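Local structure of proline dehydrogenase (Bradyrhizobium japonicum USDA 110, 3HAZ) at residues I754-A766 with P955-K967. The protein probably oxidises proline to glutamate in two steps, using FAD in its proline dehydrogenase part and NAD in its aldehyde dehydrogenase part. Residues are numbered along the deposited sequence; the frame is centred on the assembly and turned at random.
Sequences IVPLIAETGGINA and PFGGNGLSGTGPK. With NAD (nicotinamide-adenine-dinucleotide), chain D.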
loop_
_atom_site.group_PDB
_atom_site.type_symbol
_atom_site.label_atom_id
_atom_site.label_comp_id
_atom_site.label_asym_id
_atom_site.label_seq_id
_atom_site.Cartn_x
_atom_site.Cartn_y
_atom_site.Cartn_z
ATOM N N ILE A 754 12.175 46.719 11.359
ATOM C CA ILE A 754 13.373 45.933 11.637
ATOM C C ILE A 754 13.415 44.829 10.592
ATOM O O ILE A 754 12.569 43.938 10.594
ATOM C CB ILE A 754 13.328 45.316 13.047
ATOM C CG1 ILE A 754 13.327 46.417 14.110
ATOM C CG2 ILE A 754 14.498 44.365 13.269
ATOM C CD1 ILE A 754 13.024 45.918 15.510
ATOM N N VAL A 755 14.381 44.911 9.683
ATOM C CA VAL A 755 14.475 43.966 8.579
ATOM C C VAL A 755 15.489 42.877 8.907
ATOM O O VAL A 755 16.305 43.044 9.805
ATOM C CB VAL A 755 14.845 44.673 7.253
ATOM C CG1 VAL A 755 13.771 45.723 6.884
ATOM C CG2 VAL A 755 16.229 45.306 7.348
ATOM N N PRO A 756 15.425 41.747 8.191
ATOM C CA PRO A 756 16.352 40.641 8.458
ATOM C C PRO A 756 17.767 40.950 7.976
ATOM O O PRO A 756 17.950 41.543 6.910
ATOM C CB PRO A 756 15.770 39.484 7.632
ATOM C CG PRO A 756 14.366 39.913 7.252
ATOM C CD PRO A 756 14.416 41.401 7.177
ATOM N N LEU A 757 18.761 40.557 8.763
ATOM C CA LEU A 757 20.139 40.570 8.298
ATOM C C LEU A 757 20.683 39.148 8.336
ATOM O O LEU A 757 20.761 38.530 9.397
ATOM C CB LEU A 757 21.016 41.494 9.155
ATOM C CG LEU A 757 22.535 41.399 8.938
ATOM C CD1 LEU A 757 22.900 41.651 7.484
ATOM C CD2 LEU A 757 23.296 42.372 9.839
ATOM N N ILE A 758 21.037 38.626 7.169
ATOM C CA ILE A 758 21.742 37.354 7.088
ATOM C C ILE A 758 23.195 37.687 6.835
ATOM O O ILE A 758 23.529 38.261 5.797
ATOM C CB ILE A 758 21.226 36.488 5.928
ATOM C CG1 ILE A 758 19.765 36.107 6.157
ATOM C CG2 ILE A 758 22.085 35.240 5.765
ATOM C CD1 ILE A 758 19.126 35.441 4.956
ATOM N N ALA A 759 24.055 37.344 7.792
ATOM C CA ALA A 759 25.453 37.722 7.713
ATOM C C ALA A 759 26.354 36.531 8.001
ATOM O O ALA A 759 26.336 35.961 9.096
ATOM C CB ALA A 759 25.755 38.876 8.672
ATOM N N GLU A 760 27.137 36.158 6.999
ATOM C CA GLU A 760 28.065 35.052 7.132
ATOM C C GLU A 760 29.452 35.653 7.118
ATOM O O GLU A 760 29.831 36.354 6.179
ATOM C CB GLU A 760 27.866 34.051 5.993
ATOM C CG GLU A 760 26.399 33.655 5.794
ATOM C CD GLU A 760 25.811 32.918 6.997
ATOM O OE1 GLU A 760 26.175 31.742 7.211
ATOM O OE2 GLU A 760 24.981 33.512 7.724
ATOM N N THR A 761 30.196 35.411 8.189
ATOM C CA THR A 761 31.456 36.101 8.390
ATOM C C THR A 761 32.588 35.093 8.625
ATOM O O THR A 761 32.435 33.904 8.341
ATOM C CB THR A 761 31.329 37.158 9.516
ATOM O OG1 THR A 761 30.646 36.587 10.637
ATOM C CG2 THR A 761 30.508 38.350 9.023
ATOM N N GLY A 762 33.723 35.562 9.124
ATOM C CA GLY A 762 34.911 34.728 9.147
ATOM C C GLY A 762 34.921 33.615 10.179
ATOM O O GLY A 762 33.885 33.216 10.715
ATOM N N GLY A 763 36.116 33.096 10.442
ATOM C CA GLY A 763 36.317 32.137 11.506
ATOM C C GLY A 763 37.794 31.999 11.827
ATOM O O GLY A 763 38.651 32.403 11.046
ATOM N N ILE A 764 38.082 31.455 13.001
ATOM C CA ILE A 764 39.415 30.967 13.321
ATOM C C ILE A 764 39.242 29.461 13.470
ATOM O O ILE A 764 39.002 28.943 14.562
ATOM C CB ILE A 764 39.981 31.639 14.594
ATOM C CG1 ILE A 764 39.936 33.164 14.430
ATOM C CG2 ILE A 764 41.406 31.159 14.875
ATOM C CD1 ILE A 764 40.471 33.957 15.614
ATOM N N ASN A 765 39.315 28.767 12.339
ATOM C CA ASN A 765 38.918 27.368 12.274
ATOM C C ASN A 765 40.016 26.427 12.759
ATOM O O ASN A 765 41.158 26.510 12.310
ATOM C CB ASN A 765 38.474 27.018 10.848
ATOM C CG ASN A 765 37.436 27.995 10.310
ATOM O OD1 ASN A 765 36.474 28.333 10.996
ATOM N ND2 ASN A 765 37.639 28.464 9.085
ATOM N N ALA A 766 39.650 25.541 13.681
ATOM C CA ALA A 766 40.580 24.600 14.288
ATOM C C ALA A 766 40.397 23.201 13.732
ATOM O O ALA A 766 39.346 22.866 13.180
ATOM C CB ALA A 766 40.391 24.573 15.807
ATOM N N PRO A 955 25.025 21.841 4.281
ATOM C CA PRO A 955 24.540 23.210 4.513
ATOM C C PRO A 955 25.621 23.938 5.285
ATOM O O PRO A 955 26.097 23.427 6.301
ATOM C CB PRO A 955 23.296 22.999 5.376
ATOM C CG PRO A 955 22.784 21.642 4.940
ATOM C CD PRO A 955 24.029 20.822 4.662
ATOM N N PHE A 956 26.033 25.092 4.784
ATOM C CA PHE A 956 27.237 25.726 5.271
ATOM C C PHE A 956 26.958 27.058 5.962
ATOM O O PHE A 956 26.172 27.866 5.476
ATOM C CB PHE A 956 28.223 25.917 4.117
ATOM C CG PHE A 956 29.521 26.532 4.543
ATOM C CD1 PHE A 956 30.549 25.739 5.031
ATOM C CD2 PHE A 956 29.710 27.904 4.474
ATOM C CE1 PHE A 956 31.745 26.302 5.442
ATOM C CE2 PHE A 956 30.911 28.473 4.878
ATOM C CZ PHE A 956 31.927 27.670 5.360
ATOM N N GLY A 957 27.616 27.283 7.095
ATOM C CA GLY A 957 27.460 28.525 7.829
ATOM C C GLY A 957 27.612 28.322 9.322
ATOM O O GLY A 957 27.239 27.279 9.863
ATOM N N GLY A 958 28.148 29.329 9.995
ATOM C CA GLY A 958 28.495 29.184 11.393
ATOM C C GLY A 958 27.710 30.105 12.296
ATOM O O GLY A 958 26.782 30.772 11.856
ATOM N N ASN A 959 28.092 30.139 13.566
ATOM C CA ASN A 959 27.425 30.986 14.542
ATOM C C ASN A 959 28.443 31.756 15.364
ATOM O O ASN A 959 29.622 31.821 15.002
ATOM C CB ASN A 959 26.519 30.144 15.436
ATOM C CG ASN A 959 27.070 28.754 15.665
ATOM O OD1 ASN A 959 26.501 27.761 15.202
ATOM N ND2 ASN A 959 28.201 28.674 16.360
ATOM N N GLY A 960 27.996 32.345 16.466
ATOM C CA GLY A 960 28.844 33.252 17.212
ATOM C C GLY A 960 29.321 34.335 16.266
ATOM O O GLY A 960 28.534 34.843 15.466
ATOM N N LEU A 961 30.607 34.672 16.335
ATOM C CA LEU A 961 31.187 35.702 15.474
ATOM C C LEU A 961 31.283 35.268 14.008
ATOM O O LEU A 961 31.672 36.058 13.148
ATOM C CB LEU A 961 32.580 36.110 15.985
ATOM C CG LEU A 961 32.698 36.658 17.410
ATOM C CD1 LEU A 961 34.163 37.016 17.759
ATOM C CD2 LEU A 961 31.797 37.863 17.602
ATOM N N SER A 962 30.928 34.018 13.724
ATOM C CA SER A 962 31.025 33.494 12.362
ATOM C C SER A 962 29.759 33.629 11.495
ATOM O O SER A 962 29.800 33.369 10.292
ATOM C CB SER A 962 31.468 32.028 12.397
ATOM O OG SER A 962 32.803 31.930 12.859
ATOM N N GLY A 963 28.637 34.017 12.087
ATOM C CA GLY A 963 27.427 34.192 11.293
ATOM C C GLY A 963 26.123 34.200 12.058
ATOM O O GLY A 963 26.093 33.901 13.250
ATOM N N THR A 964 25.040 34.553 11.363
ATOM C CA THR A 964 23.721 34.629 11.973
ATOM C C THR A 964 22.887 33.390 11.674
ATOM O O THR A 964 21.993 33.051 12.435
ATOM C CB THR A 964 22.911 35.863 11.450
ATOM O OG1 THR A 964 22.872 35.848 10.014
ATOM C CG2 THR A 964 23.520 37.173 11.925
ATOM N N GLY A 965 23.187 32.714 10.569
ATOM C CA GLY A 965 22.254 31.753 10.004
ATOM C C GLY A 965 21.178 32.519 9.243
ATOM O O GLY A 965 21.157 33.747 9.287
ATOM N N PRO A 966 20.299 31.807 8.518
ATOM C CA PRO A 966 20.343 30.351 8.367
ATOM C C PRO A 966 21.491 29.944 7.444
ATOM O O PRO A 966 22.133 30.801 6.829
ATOM C CB PRO A 966 18.999 30.012 7.699
ATOM C CG PRO A 966 18.331 31.329 7.400
ATOM C CD PRO A 966 19.317 32.423 7.611
ATOM N N LYS A 967 21.737 28.643 7.355
ATOM C CA LYS A 967 22.837 28.108 6.562
ATOM C C LYS A 967 22.530 28.160 5.070
ATOM O O LYS A 967 21.512 27.640 4.626
ATOM C CB LYS A 967 23.114 26.652 6.962
ATOM C CG LYS A 967 23.911 26.455 8.256
ATOM C CD LYS A 967 23.838 24.978 8.657
ATOM C CE LYS A 967 24.961 24.545 9.609
ATOM N NZ LYS A 967 26.267 24.510 8.918
HETATM P PA NAD D . 34.694 42.508 3.548
HETATM O O1A NAD D . 33.989 42.743 5.010
HETATM O O2A NAD D . 35.997 43.191 3.509
HETATM O O5B NAD D . 33.674 43.149 2.393
HETATM C C5B NAD D . 32.871 42.270 1.617
HETATM C C4B NAD D . 31.728 43.022 0.919
HETATM O O4B NAD D . 31.059 44.053 1.741
HETATM C C3B NAD D . 32.149 43.850 -0.364
HETATM O O3B NAD D . 31.429 43.712 -1.550
HETATM C C2B NAD D . 32.395 45.230 0.239
HETATM O O2B NAD D . 32.730 46.315 -0.597
HETATM C C1B NAD D . 31.235 45.329 1.132
HETATM N N9A NAD D . 31.435 46.358 2.164
HETATM C C8A NAD D . 32.613 46.804 2.670
HETATM N N7A NAD D . 32.320 47.796 3.651
HETATM C C5A NAD D . 30.916 47.936 3.725
HETATM C C6A NAD D . 30.099 48.750 4.502
HETATM N N6A NAD D . 30.697 49.670 5.455
HETATM N N1A NAD D . 28.749 48.683 4.373
HETATM C C2A NAD D . 28.185 47.803 3.464
HETATM N N3A NAD D . 28.986 47.002 2.698
HETATM C C4A NAD D . 30.357 47.069 2.829
HETATM O O3 NAD D . 34.855 40.869 3.226
HETATM P PN NAD D . 35.885 40.363 2.009
HETATM O O1N NAD D . 37.374 41.076 2.225
HETATM O O2N NAD D . 35.331 40.729 0.704
HETATM O O5D NAD D . 36.065 38.705 2.073
HETATM C C5D NAD D . 36.796 38.117 3.139
HETATM C C4D NAD D . 35.914 37.804 4.366
HETATM O O4D NAD D . 34.549 37.266 4.086
HETATM C C3D NAD D . 36.460 36.879 5.538
HETATM O O3D NAD D . 36.526 37.391 6.847
HETATM C C2D NAD D . 35.637 35.599 5.276
HETATM O O2D NAD D . 35.746 34.470 6.120
HETATM C C1D NAD D . 34.318 36.167 4.943
HETATM N N1N NAD D . 33.549 35.148 4.216
HETATM C C2N NAD D . 32.683 34.300 4.931
HETATM C C3N NAD D . 31.929 33.273 4.218
HETATM C C7N NAD D . 30.974 32.353 4.999
HETATM O O7N NAD D . 30.215 31.673 4.407
HETATM N N7N NAD D . 30.913 32.428 6.445
HETATM C C4N NAD D . 32.083 33.125 2.750
HETATM C C5N NAD D . 32.941 33.970 2.041
HETATM C C6N NAD D . 33.705 35.014 2.760
HETATM O O HOH W 1 25.239 30.489 9.335
HETATM O O HOH W 2 28.510 31.838 8.121
#
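Thr964 turns its hydroxyl onto strand 757-760, where OG1 accepts a hydrogen bond from the amide N of Ala759 at 2.9 Å in a nearly straight line (172°) while donating to O of its neighbour Gly965. Its chi1 of 53° sets OG1 between backbone N and carbonyl carbon, where it reaches both Ala759 N and Gly965 O, and its own N returns a bond to O of Ala759. Replacing Thr964 by valine would probably leave the amide of Ala759 without its acceptor and the loop less firmly pinned to the strand. Farther along, Thr761 and Ser962 complete the tight seam: Thr761 N reaches O of Ser962 from above the carbonyl plane, Thr761 OG1 donates to O of Leu961 at 2.8 Å, and Ser962 OG meets O of Gly762 in its carbonyl plane at 2.7 Å. Short hydroxyl side chains suit these places because they grip backbone atoms directly. Gly963 lets the backbones close to 4.3 Å between its CA and that of Glu760; a side chain here would run into O of Gly958.

The side around Glu760 is looser and wetter. Its chain, bent at chi2 (-64°), brings the carboxylate back to the loop, yet OE2 makes merely a weak 3.5 Å bond with N of Gly965. Two waters donate to OE1; one also links Gly958 N, Ser962 O and N7N of the nicotinamide amide, itself held by O of Thr761. Glu760 is the predicted active-site glutamate of this aldehyde dehydrogenase fold, and the ring edge of Phe956 borders the same amide.

Strand 757-760 pairs in parallel with strand 730-734, helix 737-749 packs against Leu757 and Thr761, and Arg650, on strand 641-656 of a second subunit, hydrogen-bonds O of Thr964.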